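Local structure of SM80.1 Vicilin (Solanum melongena, 5VF5) at residues A230-F235 and D240-V245; R44-F49 and F342-M347; G209-M214 and E236-L241. The protein probably serves as a seed storage globulin of the 7S vicilin type, built from two cupin domains, the second of which binds a copper ion. All coordinates share one frame; numbering follows the deposited sequence. Where two conformers were deposited one is given.

Contact 1: residues A230-F235 and D240-V245; sequences ASPERF and DLDAAV
Ala230 and Val245 pair at the last residue of strand 225-230 and near the start of strand 243-250. The two strands are neighbours in an antiparallel sheet of the second cupin domain. They form an antiparallel hydrogen-bonded pair. Ala230 N donates to Val245 O at 2.8 Å, and Val245 N returns a bond to Ala230 O at 3.0 Å. Both are nearly straight, with angles of 165° and 161° at the hydrogen. Ala230 O also takes a CA-H...O contact from Ala244 CA at 3.2 Å. The side chains of Ala230 and Val245 lie on the same face of the sheet, where Val245 packs on Val74 and Val340. At Ser231 the chain leaves the strand. It then curls through residues 232-234 with helical backbone angles, and Ser231 O accepts from Phe235 N at 2.9 Å. Pro232 turns its ring back to residues 242-244. Its CG lies 3.8 Å from Asp242 OD1. That oxygen is held elsewhere, by the backbone N of Met347. Asp242 has CG anti to the backbone N (chi1 -169°), and this swings OD1 back to the proline ring, although the side chain starts away from it. The ring of Pro232 also covers a buried carbonyl oxygen that has no hydrogen-bond partner in the model: Pro232 CD rests 3.3 Å from Ala243 O.

Contact 2: residues R44-F49 and F342-M347; sequences RGIEKF and FGINAM
Ile344 meets Ile46 and Phe49 in a buried, apolar contact between the two cupin domains. No hydrogen bond crosses it. Ile344 comes from the second domain, by strand 337-344. Ile46 and Phe49 bound the turn that leads into strand 49-56 of the first. Ile344 CD1 sits over one face of the Phe49 ring, 4.0 Å from its centroid and 25° off the ring normal. This is a CH-pi contact, offset toward the rim. The other branch, Ile344 CG2, touches Phe49 CE2 at 3.6 Å. The side chains of Ile344 and Phe49 run antiparallel alongside one another. The turn from Ile46 to Phe49 is a type I beta turn, closed by Phe49 N to Ile46 O at 3.0 Å. It puts both residues beside the same partner. Ile46 CG2 touches Ile344 CD1 at 3.7 Å, and the Ile46 side chain lies roughly perpendicular to that of Ile344. CD1 of Ile344 thus fits in a corner between a methyl and a ring face. Its CG1 is anti to the carbonyl carbon (chi1 -67°) and CG2 anti to the backbone N, which turns both branches to the Phe49 ring. Phe49 packs further on Leu125 and Lys127 of strand 120-128, and Ile46 on Phe36.

Contact 3: residues G209-M214 and E236-L241; sequences GPFNLM and EQLRDL
Gly209 and Gln237 are the nearest backbone pair, with their CA atoms 10.0 Å apart, and no direct hydrogen bond joins the two segments. Residues 236-241 have helical backbone angles without regular helical bonding, though Arg239 N does bond Glu236 O at 3.0 Å. Side chains span the gap. Phe211 and Gln237 extend from the two segments to meet each other. In the conformer given for Gln237, one of two, NE2 lies 3.1 Å from both CD1 and CE1 of Phe211. The amide comes obliquely to the ring, with the two planes 76° apart. Gln237 has its CG between the backbone N and the carbonyl carbon, and its chain then bends at chi2 (-97°), which turns the amide back to the CD1-CE1 side of the ring. In this conformer a water also links the amide, weakly, to the other backbone: it donates to Gly209 O at 3.2 Å and accepts a weak bond from Gln237 NE2 at 3.4 Å. Both details are less certain because of the second conformer. Both segments are loops of the second cupin domain. One precedes strand 220-222 and the other follows strand 225-230, and side chains of both touch strand 100-103 of the first domain. Phe211 is central here; an Asx turn, Asn212 OD1 accepting from Met214 N, follows it. The Phe211 ring stacks with that of Phe235 and packs on Val100, and its CZ touches Leu238 CD1 at 4.2 Å. Leu238 goes deeper and packs on Ile72 and Ala230.

Contacts 1 and 3 are centred about 7 Å apart and share Asp240 and Leu241. Arg239 ties them together: its NE donates to Pro232 O at 2.8 Å and its NH2 to Glu233 O at 2.9 Å. Contacts 1 and 2 have centres about 12 Å apart and meet in one sheet, where strands 243-250 and 337-344 are neighbours. Gly343 N and Ala244 O lie 2.8 Å apart there, a probable hydrogen bond. Contacts 2 and 3 are about 16 Å apart by centres and barely touch. The copper ion, bound by Cys281, His283 and His325, lies about 12 Å from the side chain of Ile46. None of its ligands belongs to these segments.

Contact 1: residues A230-F235 and D240-V245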
ATOM      1  N   ALA A 230       0.312  10.551   5.723  1.00 13.26           N
ATOM      2  CA  ALA A 230      -1.065  10.947   5.823  1.00 14.76           C
ATOM      3  C   ALA A 230      -1.691  10.128   6.944  1.00 13.49           C
ATOM      4  O   ALA A 230      -1.873   8.915   6.802  1.00 14.80           O
ATOM      5  CB  ALA A 230      -1.766  10.702   4.494  1.00 17.04           C
ATOM      6  N   SER A 231      -1.987  10.804   8.053  1.00 15.12           N
ATOM      7  CA  SER A 231      -2.535  10.198   9.262  0.70 15.89           C
ATOM      8  C   SER A 231      -4.023  10.431   9.343  1.00 14.18           C
ATOM      9  O   SER A 231      -4.524  11.459   8.837  1.00 14.89           O
ATOM     10  CB  SER A 231      -1.930  10.839  10.519  0.70 19.45           C
ATOM     11  OG  SER A 231      -2.402  12.187  10.697  0.70 22.42           O
ATOM     12  N   PRO A 232      -4.749   9.525  10.005  1.00 14.82           N
ATOM     13  CA  PRO A 232      -6.173   9.779  10.230  1.00 15.74           C
ATOM     14  C   PRO A 232      -6.434  10.962  11.149  1.00 17.13           C
ATOM     15  O   PRO A 232      -7.533  11.485  11.138  1.00 19.83           O
ATOM     16  CB  PRO A 232      -6.685   8.458  10.808  1.00 17.33           C
ATOM     17  CG  PRO A 232      -5.477   7.849  11.439  1.00 17.17           C
ATOM     18  CD  PRO A 232      -4.340   8.242  10.594  1.00 17.38           C
ATOM     19  N   GLU A 233      -5.446  11.369  11.954  1.00 16.99           N
ATOM     20  CA  GLU A 233      -5.608  12.584  12.765  1.00 18.96           C
ATOM     21  C   GLU A 233      -5.890  13.767  11.852  1.00 19.93           C
ATOM     22  O   GLU A 233      -6.714  14.619  12.170  1.00 23.06           O
ATOM     23  CB  GLU A 233      -4.339  12.850  13.582  1.00 23.14           C
ATOM     24  CG  GLU A 233      -4.173  12.040  14.853  1.00 29.09           C
ATOM     25  CD  GLU A 233      -3.426  10.735  14.682  1.00 28.96           C
ATOM     26  OE1 GLU A 233      -3.387  10.215  13.523  1.00 26.10           O
ATOM     27  OE2 GLU A 233      -2.894  10.225  15.708  1.00 23.79           O
ATOM     28  N   ARG A 234      -5.159  13.847  10.749  1.00 17.95           N
ATOM     29  CA  ARG A 234      -5.288  14.932   9.789  1.00 19.14           C
ATOM     30  C   ARG A 234      -6.325  14.762   8.694  1.00 18.58           C
ATOM     31  O   ARG A 234      -6.956  15.733   8.283  1.00 22.82           O
ATOM     32  CB  ARG A 234      -3.915  15.205   9.181  1.00 21.40           C
ATOM     33  CG  ARG A 234      -3.900  16.268   8.117  1.00 22.91           C
ATOM     34  CD  ARG A 234      -2.508  16.638   7.703  1.00 23.14           C
ATOM     35  NE  ARG A 234      -2.557  17.551   6.577  1.00 24.97           N
ATOM     36  CZ  ARG A 234      -1.553  17.768   5.729  1.00 25.49           C
ATOM     37  NH1 ARG A 234      -0.374  17.176   5.886  1.00 27.43           N
ATOM     38  NH2 ARG A 234      -1.729  18.614   4.719  1.00 32.16           N
ATOM     39  N   PHE A 235      -6.458  13.539   8.191  1.00 15.61           N
ATOM     40  CA  PHE A 235      -7.259  13.243   7.027  1.00 15.19           C
ATOM     41  C   PHE A 235      -8.458  12.435   7.440  1.00 17.28           C
ATOM     42  O   PHE A 235      -8.354  11.213   7.671  1.00 17.88           O
ATOM     43  CB  PHE A 235      -6.411  12.502   5.999  1.00 16.16           C
ATOM     44  CG  PHE A 235      -5.387  13.387   5.359  1.00 16.42           C
ATOM     45  CD1 PHE A 235      -5.733  14.245   4.316  1.00 21.12           C
ATOM     46  CD2 PHE A 235      -4.109  13.417   5.834  1.00 18.67           C
ATOM     47  CE1 PHE A 235      -4.789  15.093   3.766  1.00 21.68           C
ATOM     48  CE2 PHE A 235      -3.149  14.236   5.275  1.00 18.50           C
ATOM     49  CZ  PHE A 235      -3.489  15.072   4.233  1.00 19.16           C
ATOM     50  N   ASP A 240     -12.241   6.052   9.241  1.00 17.52           N
ATOM     51  CA  ASP A 240     -13.086   4.854   9.296  1.00 19.69           C
ATOM     52  C   ASP A 240     -12.294   3.545   9.266  1.00 18.17           C
ATOM     53  O   ASP A 240     -12.593   2.628  10.006  1.00 20.31           O
ATOM     54  CB  ASP A 240     -14.198   4.874   8.224  1.00 24.15           C
ATOM     55  CG  ASP A 240     -13.712   5.194   6.803  1.00 34.45           C
ATOM     56  OD1 ASP A 240     -12.484   5.277   6.500  1.00 29.88           O
ATOM     57  OD2 ASP A 240     -14.617   5.384   5.931  1.00 36.34           O
ATOM     58  N   LEU A 241     -11.279   3.482   8.409  1.00 15.20           N
ATOM     59  CA  LEU A 241     -10.385   2.355   8.340  1.00 15.46           C
ATOM     60  C   LEU A 241      -9.316   2.402   9.435  1.00 14.93           C
ATOM     61  O   LEU A 241      -8.701   1.405   9.695  1.00 15.88           O
ATOM     62  CB  LEU A 241      -9.716   2.334   6.990  1.00 15.64           C
ATOM     63  CG  LEU A 241     -10.565   1.886   5.821  1.00 16.89           C
ATOM     64  CD1 LEU A 241      -9.789   2.102   4.540  1.00 21.37           C
ATOM     65  CD2 LEU A 241     -10.897   0.420   5.969  1.00 21.47           C
ATOM     66  N   ASP A 242      -9.114   3.566  10.041  1.00 15.96           N
ATOM     67  CA  ASP A 242      -8.055   3.830  10.998  1.00 14.15           C
ATOM     68  C   ASP A 242      -6.715   3.478  10.377  1.00 12.54           C
ATOM     69  O   ASP A 242      -5.899   2.775  10.962  1.00 14.47           O
ATOM     70  CB  ASP A 242      -8.287   3.135  12.334  1.00 14.64           C
ATOM     71  CG  ASP A 242      -7.348   3.620  13.402  1.00 15.52           C
ATOM     72  OD1 ASP A 242      -6.815   4.756  13.268  1.00 16.22           O
ATOM     73  OD2 ASP A 242      -7.132   2.875  14.375  1.00 18.54           O
ATOM     74  N   ALA A 243      -6.510   4.016   9.191  1.00 12.27           N
ATOM     75  CA  ALA A 243      -5.329   3.740   8.383  1.00 12.42           C
ATOM     76  C   ALA A 243      -4.491   4.991   8.152  1.00 12.89           C
ATOM     77  O   ALA A 243      -5.002   6.110   8.155  1.00 16.61           O
ATOM     78  CB  ALA A 243      -5.718   3.091   7.071  1.00 16.48           C
ATOM     79  N   ALA A 244      -3.217   4.791   7.895  1.00 12.02           N
ATOM     80  CA  ALA A 244      -2.316   5.816   7.448  1.00 11.96           C
ATOM     81  C   ALA A 244      -1.672   5.402   6.152  1.00 10.43           C
ATOM     82  O   ALA A 244      -1.563   4.190   5.846  1.00 11.48           O
ATOM     83  CB  ALA A 244      -1.247   6.068   8.469  1.00 12.38           C
ATOM     84  N   VAL A 245      -1.160   6.381   5.429  1.00 11.12           N
ATOM     85  CA  VAL A 245      -0.342   6.122   4.249  1.00 10.32           C
ATOM     86  C   VAL A 245       0.973   6.854   4.433  1.00 12.05           C
ATOM     87  O   VAL A 245       0.980   8.078   4.562  1.00 12.25           O
ATOM     88  CB  VAL A 245      -0.999   6.551   2.921  1.00 11.99           C
ATOM     89  CG1 VAL A 245      -0.084   6.221   1.776  1.00 13.88           C
ATOM     90  CG2 VAL A 245      -2.388   5.954   2.805  1.00 14.19           C
TER

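Contact 2: residues R44-F49 and F342-M347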
ATOM      1  N   ARG A  44      -2.568 -12.484  12.520  1.00 13.63           N
ATOM      2  CA  ARG A  44      -4.017 -12.484  12.781  0.70 14.76           C
ATOM      3  C   ARG A  44      -4.627 -11.086  13.078  1.00 13.17           C
ATOM      4  O   ARG A  44      -5.805 -10.776  12.836  1.00 16.79           O
ATOM      5  CB  ARG A  44      -4.369 -13.416  13.938  0.70 20.37           C
ATOM      6  CG  ARG A  44      -4.952 -14.766  13.606  0.70 27.82           C
ATOM      7  CD  ARG A  44      -5.356 -15.497  14.897  0.70 26.95           C
ATOM      8  NE  ARG A  44      -6.662 -15.083  15.390  0.70 26.72           N
ATOM      9  CZ  ARG A  44      -7.102 -15.168  16.650  0.70 24.32           C
ATOM     10  NH1 ARG A  44      -6.336 -15.634  17.632  0.70 23.67           N
ATOM     11  NH2 ARG A  44      -8.323 -14.719  16.941  0.70 22.53           N
ATOM     12  N   GLY A  45      -3.772 -10.240  13.656  1.00 13.75           N
ATOM     13  CA  GLY A  45      -4.178  -8.864  13.989  1.00 13.84           C
ATOM     14  C   GLY A  45      -4.503  -7.981  12.801  1.00 14.22           C
ATOM     15  O   GLY A  45      -5.118  -6.935  12.956  1.00 16.69           O
ATOM     16  N   ILE A  46      -4.090  -8.401  11.598  1.00 12.24           N
ATOM     17  CA  ILE A  46      -4.382  -7.688  10.364  1.00 12.19           C
ATOM     18  C   ILE A  46      -5.127  -8.552   9.352  1.00 12.00           C
ATOM     19  O   ILE A  46      -5.127  -8.232   8.165  1.00 11.65           O
ATOM     20  CB  ILE A  46      -3.119  -7.040   9.764  1.00 13.33           C
ATOM     21  CG1 ILE A  46      -2.081  -8.073   9.308  1.00 12.60           C
ATOM     22  CG2 ILE A  46      -2.555  -6.037  10.742  1.00 13.50           C
ATOM     23  CD1 ILE A  46      -0.948  -7.457   8.485  1.00 13.55           C
ATOM     24  N   GLU A  47      -5.783  -9.612   9.830  1.00 11.83           N
ATOM     25  CA  GLU A  47      -6.436 -10.592   8.938  0.70 12.82           C
ATOM     26  C   GLU A  47      -7.456 -10.016   7.924  1.00 12.08           C
ATOM     27  O   GLU A  47      -7.681 -10.552   6.854  1.00 13.58           O
ATOM     28  CB  GLU A  47      -7.145 -11.697   9.748  0.70 15.38           C
ATOM     29  CG  GLU A  47      -7.861 -12.755   8.920  0.70 17.06           C
ATOM     30  CD  GLU A  47      -8.638 -13.783   9.739  0.70 21.11           C
ATOM     31  OE1 GLU A  47      -9.012 -13.494  10.899  0.70 23.45           O
ATOM     32  OE2 GLU A  47      -8.919 -14.895   9.197  0.70 22.91           O
ATOM     33  N   LYS A  48      -8.076  -8.890   8.341  1.00 10.20           N
ATOM     34  CA  LYS A  48      -9.120  -8.315   7.475  1.00 11.44           C
ATOM     35  C   LYS A  48      -8.573  -7.539   6.285  1.00  9.53           C
ATOM     36  O   LYS A  48      -9.348  -7.173   5.361  1.00 11.54           O
ATOM     37  CB  LYS A  48     -10.127  -7.485   8.257  1.00 11.62           C
ATOM     38  CG  LYS A  48     -11.019  -8.298   9.178  1.00 15.55           C
ATOM     39  CD  LYS A  48     -12.034  -7.425   9.895  1.00 19.11           C
ATOM     40  CE  LYS A  48     -12.988  -8.261  10.717  1.00 24.91           C
ATOM     41  NZ  LYS A  48     -13.964  -7.386  11.402  1.00 30.34           N
ATOM     42  N   PHE A  49      -7.260  -7.269   6.297  1.00  9.43           N
ATOM     43  CA  PHE A  49      -6.678  -6.383   5.311  1.00  9.80           C
ATOM     44  C   PHE A  49      -5.998  -7.166   4.187  1.00  9.88           C
ATOM     45  O   PHE A  49      -5.424  -8.245   4.404  1.00 11.44           O
ATOM     46  CB  PHE A  49      -5.700  -5.430   5.951  1.00 10.59           C
ATOM     47  CG  PHE A  49      -6.342  -4.379   6.814  1.00 10.94           C
ATOM     48  CD1 PHE A  49      -6.784  -3.209   6.266  1.00 12.46           C
ATOM     49  CD2 PHE A  49      -6.556  -4.617   8.160  1.00 11.25           C
ATOM     50  CE1 PHE A  49      -7.405  -2.252   7.042  1.00 14.05           C
ATOM     51  CE2 PHE A  49      -7.188  -3.659   8.945  1.00 13.82           C
ATOM     52  CZ  PHE A  49      -7.575  -2.477   8.387  1.00 13.89           C
ATOM     53  N   PHE A 342       1.315   1.176   4.266  1.00 11.27           N
ATOM     54  CA  PHE A 342       0.009   1.318   4.852  1.00  9.42           C
ATOM     55  C   PHE A 342       0.103   1.033   6.328  1.00  9.73           C
ATOM     56  O   PHE A 342       0.611  -0.011   6.738  1.00 11.82           O
ATOM     57  CB  PHE A 342      -0.983   0.354   4.201  1.00 11.02           C
ATOM     58  CG  PHE A 342      -1.327   0.699   2.788  1.00 11.02           C
ATOM     59  CD1 PHE A 342      -2.027   1.867   2.528  1.00 10.84           C
ATOM     60  CD2 PHE A 342      -1.013  -0.129   1.730  1.00 10.67           C
ATOM     61  CE1 PHE A 342      -2.389   2.218   1.243  1.00 12.32           C
ATOM     62  CE2 PHE A 342      -1.375   0.197   0.435  1.00 11.58           C
ATOM     63  CZ  PHE A 342      -2.055   1.376   0.171  1.00 11.64           C
ATOM     64  N   GLY A 343      -0.434   1.926   7.125  1.00 10.63           N
ATOM     65  CA  GLY A 343      -0.504   1.747   8.569  1.00 10.97           C
ATOM     66  C   GLY A 343      -1.898   1.323   9.016  1.00 11.77           C
ATOM     67  O   GLY A 343      -2.893   1.956   8.630  1.00 15.01           O
ATOM     68  N   ILE A 344      -1.956   0.261   9.789  1.00 10.93           N
ATOM     69  CA  ILE A 344      -3.185  -0.286  10.322  1.00 10.93           C
ATOM     70  C   ILE A 344      -3.170   0.103  11.819  1.00 10.16           C
ATOM     71  O   ILE A 344      -2.074   0.172  12.420  1.00 12.24           O
ATOM     72  CB  ILE A 344      -3.201  -1.819  10.057  1.00 12.43           C
ATOM     73  CG1 ILE A 344      -3.308  -2.048   8.498  1.00 15.57           C
ATOM     74  CG2 ILE A 344      -4.349  -2.481  10.819  1.00 12.81           C
ATOM     75  CD1 ILE A 344      -3.004  -3.455   8.065  1.00 18.47           C
ATOM     76  N   ASN A 345      -4.333   0.382  12.433  1.00 12.22           N
ATOM     77  CA  ASN A 345      -4.385   0.867  13.816  1.00 12.08           C
ATOM     78  C   ASN A 345      -3.584   2.185  13.927  1.00 11.92           C
ATOM     79  O   ASN A 345      -2.779   2.362  14.867  1.00 14.15           O
ATOM     80  CB  ASN A 345      -3.884  -0.172  14.846  1.00 13.99           C
ATOM     81  CG  ASN A 345      -4.662  -1.472  14.796  1.00 14.39           C
ATOM     82  OD1 ASN A 345      -4.039  -2.574  14.781  1.00 17.11           O
ATOM     83  ND2 ASN A 345      -5.987  -1.372  14.695  1.00 13.98           N
ATOM     84  N   ALA A 346      -3.821   3.115  12.986  1.00 11.83           N
ATOM     85  CA  ALA A 346      -2.922   4.246  12.841  1.00 12.86           C
ATOM     86  C   ALA A 346      -3.144   5.406  13.832  1.00 12.74           C
ATOM     87  O   ALA A 346      -2.160   6.055  14.211  1.00 13.74           O
ATOM     88  CB  ALA A 346      -3.004   4.800  11.442  1.00 15.58           C
ATOM     89  N   MET A 347      -4.385   5.665  14.253  1.00 13.74           N
ATOM     90  CA  MET A 347      -4.597   6.782  15.133  1.00 14.31           C
ATOM     91  C   MET A 347      -3.772   6.575  16.404  1.00 14.97           C
ATOM     92  O   MET A 347      -3.760   5.480  16.989  1.00 15.95           O
ATOM     93  CB  MET A 347      -6.061   6.935  15.541  1.00 18.26           C
ATOM     94  CG  MET A 347      -6.293   8.249  16.226  1.00 23.28           C
ATOM     95  SD  MET A 347      -6.544   9.586  15.050  1.00 32.15           S
ATOM     96  CE  MET A 347      -8.259   9.391  14.725  1.00 39.78           C
TER

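Contact 3: residues G209-M214 and E236-L241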
ATOM      1  N   GLY A 209     -12.107  13.875  -3.434  1.00 27.80           N
ATOM      2  CA  GLY A 209     -10.993  13.690  -4.327  1.00 24.80           C
ATOM      3  C   GLY A 209      -9.719  13.260  -3.625  1.00 20.05           C
ATOM      4  O   GLY A 209      -9.658  13.106  -2.378  1.00 23.68           O
ATOM      5  N   PRO A 210      -8.684  13.033  -4.425  1.00 17.11           N
ATOM      6  CA  PRO A 210      -7.412  12.631  -3.868  1.00 16.66           C
ATOM      7  C   PRO A 210      -6.749  13.774  -3.126  1.00 17.89           C
ATOM      8  O   PRO A 210      -7.081  14.957  -3.328  1.00 20.17           O
ATOM      9  CB  PRO A 210      -6.597  12.295  -5.082  1.00 19.12           C
ATOM     10  CG  PRO A 210      -7.178  13.117  -6.175  1.00 20.05           C
ATOM     11  CD  PRO A 210      -8.637  13.124  -5.896  1.00 20.21           C
ATOM     12  N   PHE A 211      -5.818  13.398  -2.266  1.00 15.00           N
ATOM     13  CA  PHE A 211      -4.882  14.297  -1.658  1.00 17.77           C
ATOM     14  C   PHE A 211      -3.464  13.828  -1.916  1.00 17.14           C
ATOM     15  O   PHE A 211      -3.231  12.664  -2.216  1.00 16.55           O
ATOM     16  CB  PHE A 211      -5.132  14.474  -0.147  1.00 22.23           C
ATOM     17  CG  PHE A 211      -5.258  13.199   0.616  1.00 23.69           C
ATOM     18  CD1 PHE A 211      -6.487  12.559   0.723  1.00 23.63           C
ATOM     19  CD2 PHE A 211      -4.168  12.683   1.309  1.00 29.07           C
ATOM     20  CE1 PHE A 211      -6.615  11.378   1.469  1.00 28.59           C
ATOM     21  CE2 PHE A 211      -4.293  11.524   2.046  1.00 29.45           C
ATOM     22  CZ  PHE A 211      -5.511  10.884   2.140  1.00 23.88           C
ATOM     23  N   ASN A 212      -2.505  14.722  -1.733  1.00 18.47           N
ATOM     24  CA  ASN A 212      -1.112  14.471  -2.131  1.00 17.29           C
ATOM     25  C   ASN A 212      -0.206  15.312  -1.241  1.00 18.76           C
ATOM     26  O   ASN A 212      -0.405  16.525  -1.124  1.00 25.20           O
ATOM     27  CB  ASN A 212      -0.959  14.832  -3.602  1.00 21.93           C
ATOM     28  CG  ASN A 212       0.359  14.383  -4.208  1.00 21.21           C
ATOM     29  OD1 ASN A 212       1.414  14.689  -3.675  1.00 25.25           O
ATOM     30  ND2 ASN A 212       0.300  13.667  -5.374  1.00 19.73           N
ATOM     31  N   LEU A 213       0.742  14.662  -0.571  1.00 18.38           N
ATOM     32  CA  LEU A 213       1.612  15.351   0.386  0.60 17.70           C
ATOM     33  C   LEU A 213       3.039  15.521  -0.146  1.00 19.72           C
ATOM     34  O   LEU A 213       3.903  15.967   0.606  1.00 20.66           O
ATOM     35  CB  LEU A 213       1.644  14.555   1.704  0.60 20.67           C
ATOM     36  CG  LEU A 213       0.365  14.527   2.563  0.60 21.20           C
ATOM     37  CD1 LEU A 213      -0.744  13.635   2.005  0.60 22.13           C
ATOM     38  CD2 LEU A 213       0.696  14.062   3.976  0.60 18.41           C
ATOM     39  N   MET A 214       3.259  15.206  -1.430  0.50 23.44           N
ATOM     40  CA  MET A 214       4.612  15.122  -2.010  0.50 25.99           C
ATOM     41  C   MET A 214       5.393  16.418  -1.840  0.50 27.15           C
ATOM     42  O   MET A 214       6.599  16.391  -1.607  0.50 27.64           O
ATOM     43  CB  MET A 214       4.561  14.793  -3.506  0.50 27.05           C
ATOM     44  CG  MET A 214       4.445  13.311  -3.850  0.50 25.81           C
ATOM     45  SD  MET A 214       4.768  13.026  -5.609  0.50 35.83           S
ATOM     46  CE  MET A 214       6.492  13.488  -5.721  0.50 33.59           C
ATOM     47  N   GLU A 236      -9.612  13.086   7.536  1.00 19.78           N
ATOM     48  CA  GLU A 236     -10.817  12.449   8.035  1.00 20.19           C
ATOM     49  C   GLU A 236     -11.212  11.223   7.171  1.00 18.98           C
ATOM     50  O   GLU A 236     -11.777  10.255   7.678  1.00 20.10           O
ATOM     51  CB  GLU A 236     -11.960  13.485   8.104  1.00 26.02           C
ATOM     52  CG  GLU A 236     -12.634  13.792   6.784  1.00 35.88           C
ATOM     53  N   GLN A 237     -10.902  11.280   5.883  1.00 20.39           N
ATOM     54  CA  GLN A 237     -11.305  10.149   5.042  0.60 19.31           C
ATOM     55  C   GLN A 237     -10.539   8.871   5.355  1.00 17.46           C
ATOM     56  O   GLN A 237     -11.000   7.820   4.926  1.00 18.67           O
ATOM     57  CB  GLN A 237     -11.204  10.416   3.555  0.60 20.54           C
ATOM     58  CG  GLN A 237      -9.801  10.702   3.069  0.60 19.02           C
ATOM     59  CD  GLN A 237      -9.580  12.192   2.967  0.60 22.47           C
ATOM     60  OE1 GLN A 237      -9.561  12.910   3.975  0.60 26.56           O
ATOM     61  NE2 GLN A 237      -9.432  12.664   1.756  0.60 24.78           N
ATOM     62  N   LEU A 238      -9.496   8.938   6.167  1.00 16.49           N
ATOM     63  CA  LEU A 238      -8.789   7.721   6.643  1.00 15.37           C
ATOM     64  C   LEU A 238      -9.271   7.190   7.981  1.00 15.52           C
ATOM     65  O   LEU A 238      -8.836   6.122   8.420  1.00 15.24           O
ATOM     66  CB  LEU A 238      -7.289   7.995   6.696  1.00 14.64           C
ATOM     67  CG  LEU A 238      -6.613   8.474   5.413  1.00 16.67           C
ATOM     68  CD1 LEU A 238      -5.139   8.718   5.687  1.00 17.47           C
ATOM     69  CD2 LEU A 238      -6.765   7.479   4.284  1.00 19.13           C
ATOM     70  N   ARG A 239     -10.161   7.924   8.660  1.00 16.27           N
ATOM     71  CA  ARG A 239     -10.531   7.595  10.048  1.00 16.80           C
ATOM     72  C   ARG A 239     -11.335   6.305  10.179  1.00 17.56           C
ATOM     73  O   ARG A 239     -11.163   5.592  11.147  1.00 19.81           O
ATOM     74  CB  ARG A 239     -11.310   8.774  10.681  1.00 20.33           C
ATOM     75  CG  ARG A 239     -10.394   9.889  11.009  1.00 25.45           C
ATOM     76  CD  ARG A 239     -11.141  11.105  11.534  1.00 26.83           C
ATOM     77  NE  ARG A 239     -10.197  12.198  11.698  1.00 25.80           N
ATOM     78  CZ  ARG A 239     -10.543  13.470  11.824  1.00 32.98           C
ATOM     79  NH1 ARG A 239     -11.828  13.839  11.858  1.00 38.40           N
ATOM     80  NH2 ARG A 239      -9.594  14.374  11.935  1.00 38.77           N
ATOM     81  N   ASP A 240     -12.241   6.052   9.241  1.00 17.52           N
ATOM     82  CA  ASP A 240     -13.086   4.854   9.296  1.00 19.69           C
ATOM     83  C   ASP A 240     -12.294   3.545   9.266  1.00 18.17           C
ATOM     84  O   ASP A 240     -12.593   2.628  10.006  1.00 20.31           O
ATOM     85  CB  ASP A 240     -14.198   4.874   8.224  1.00 24.15           C
ATOM     86  CG  ASP A 240     -13.712   5.194   6.803  1.00 34.45           C
ATOM     87  OD1 ASP A 240     -12.484   5.277   6.500  1.00 29.88           O
ATOM     88  OD2 ASP A 240     -14.617   5.384   5.931  1.00 36.34           O
ATOM     89  N   LEU A 241     -11.279   3.482   8.409  1.00 15.20           N
ATOM     90  CA  LEU A 241     -10.385   2.355   8.340  1.00 15.46           C
ATOM     91  C   LEU A 241      -9.316   2.402   9.435  1.00 14.93           C
ATOM     92  O   LEU A 241      -8.701   1.405   9.695  1.00 15.88           O
ATOM     93  CB  LEU A 241      -9.716   2.334   6.990  1.00 15.64           C
ATOM     94  CG  LEU A 241     -10.565   1.886   5.821  1.00 16.89           C
ATOM     95  CD1 LEU A 241      -9.789   2.102   4.540  1.00 21.37           C
ATOM     96  CD2 LEU A 241     -10.897   0.420   5.969  1.00 21.47           C
TER
HETATM   97  O   HOH W   1     -10.167  10.394  -0.663  1.00 24.50           O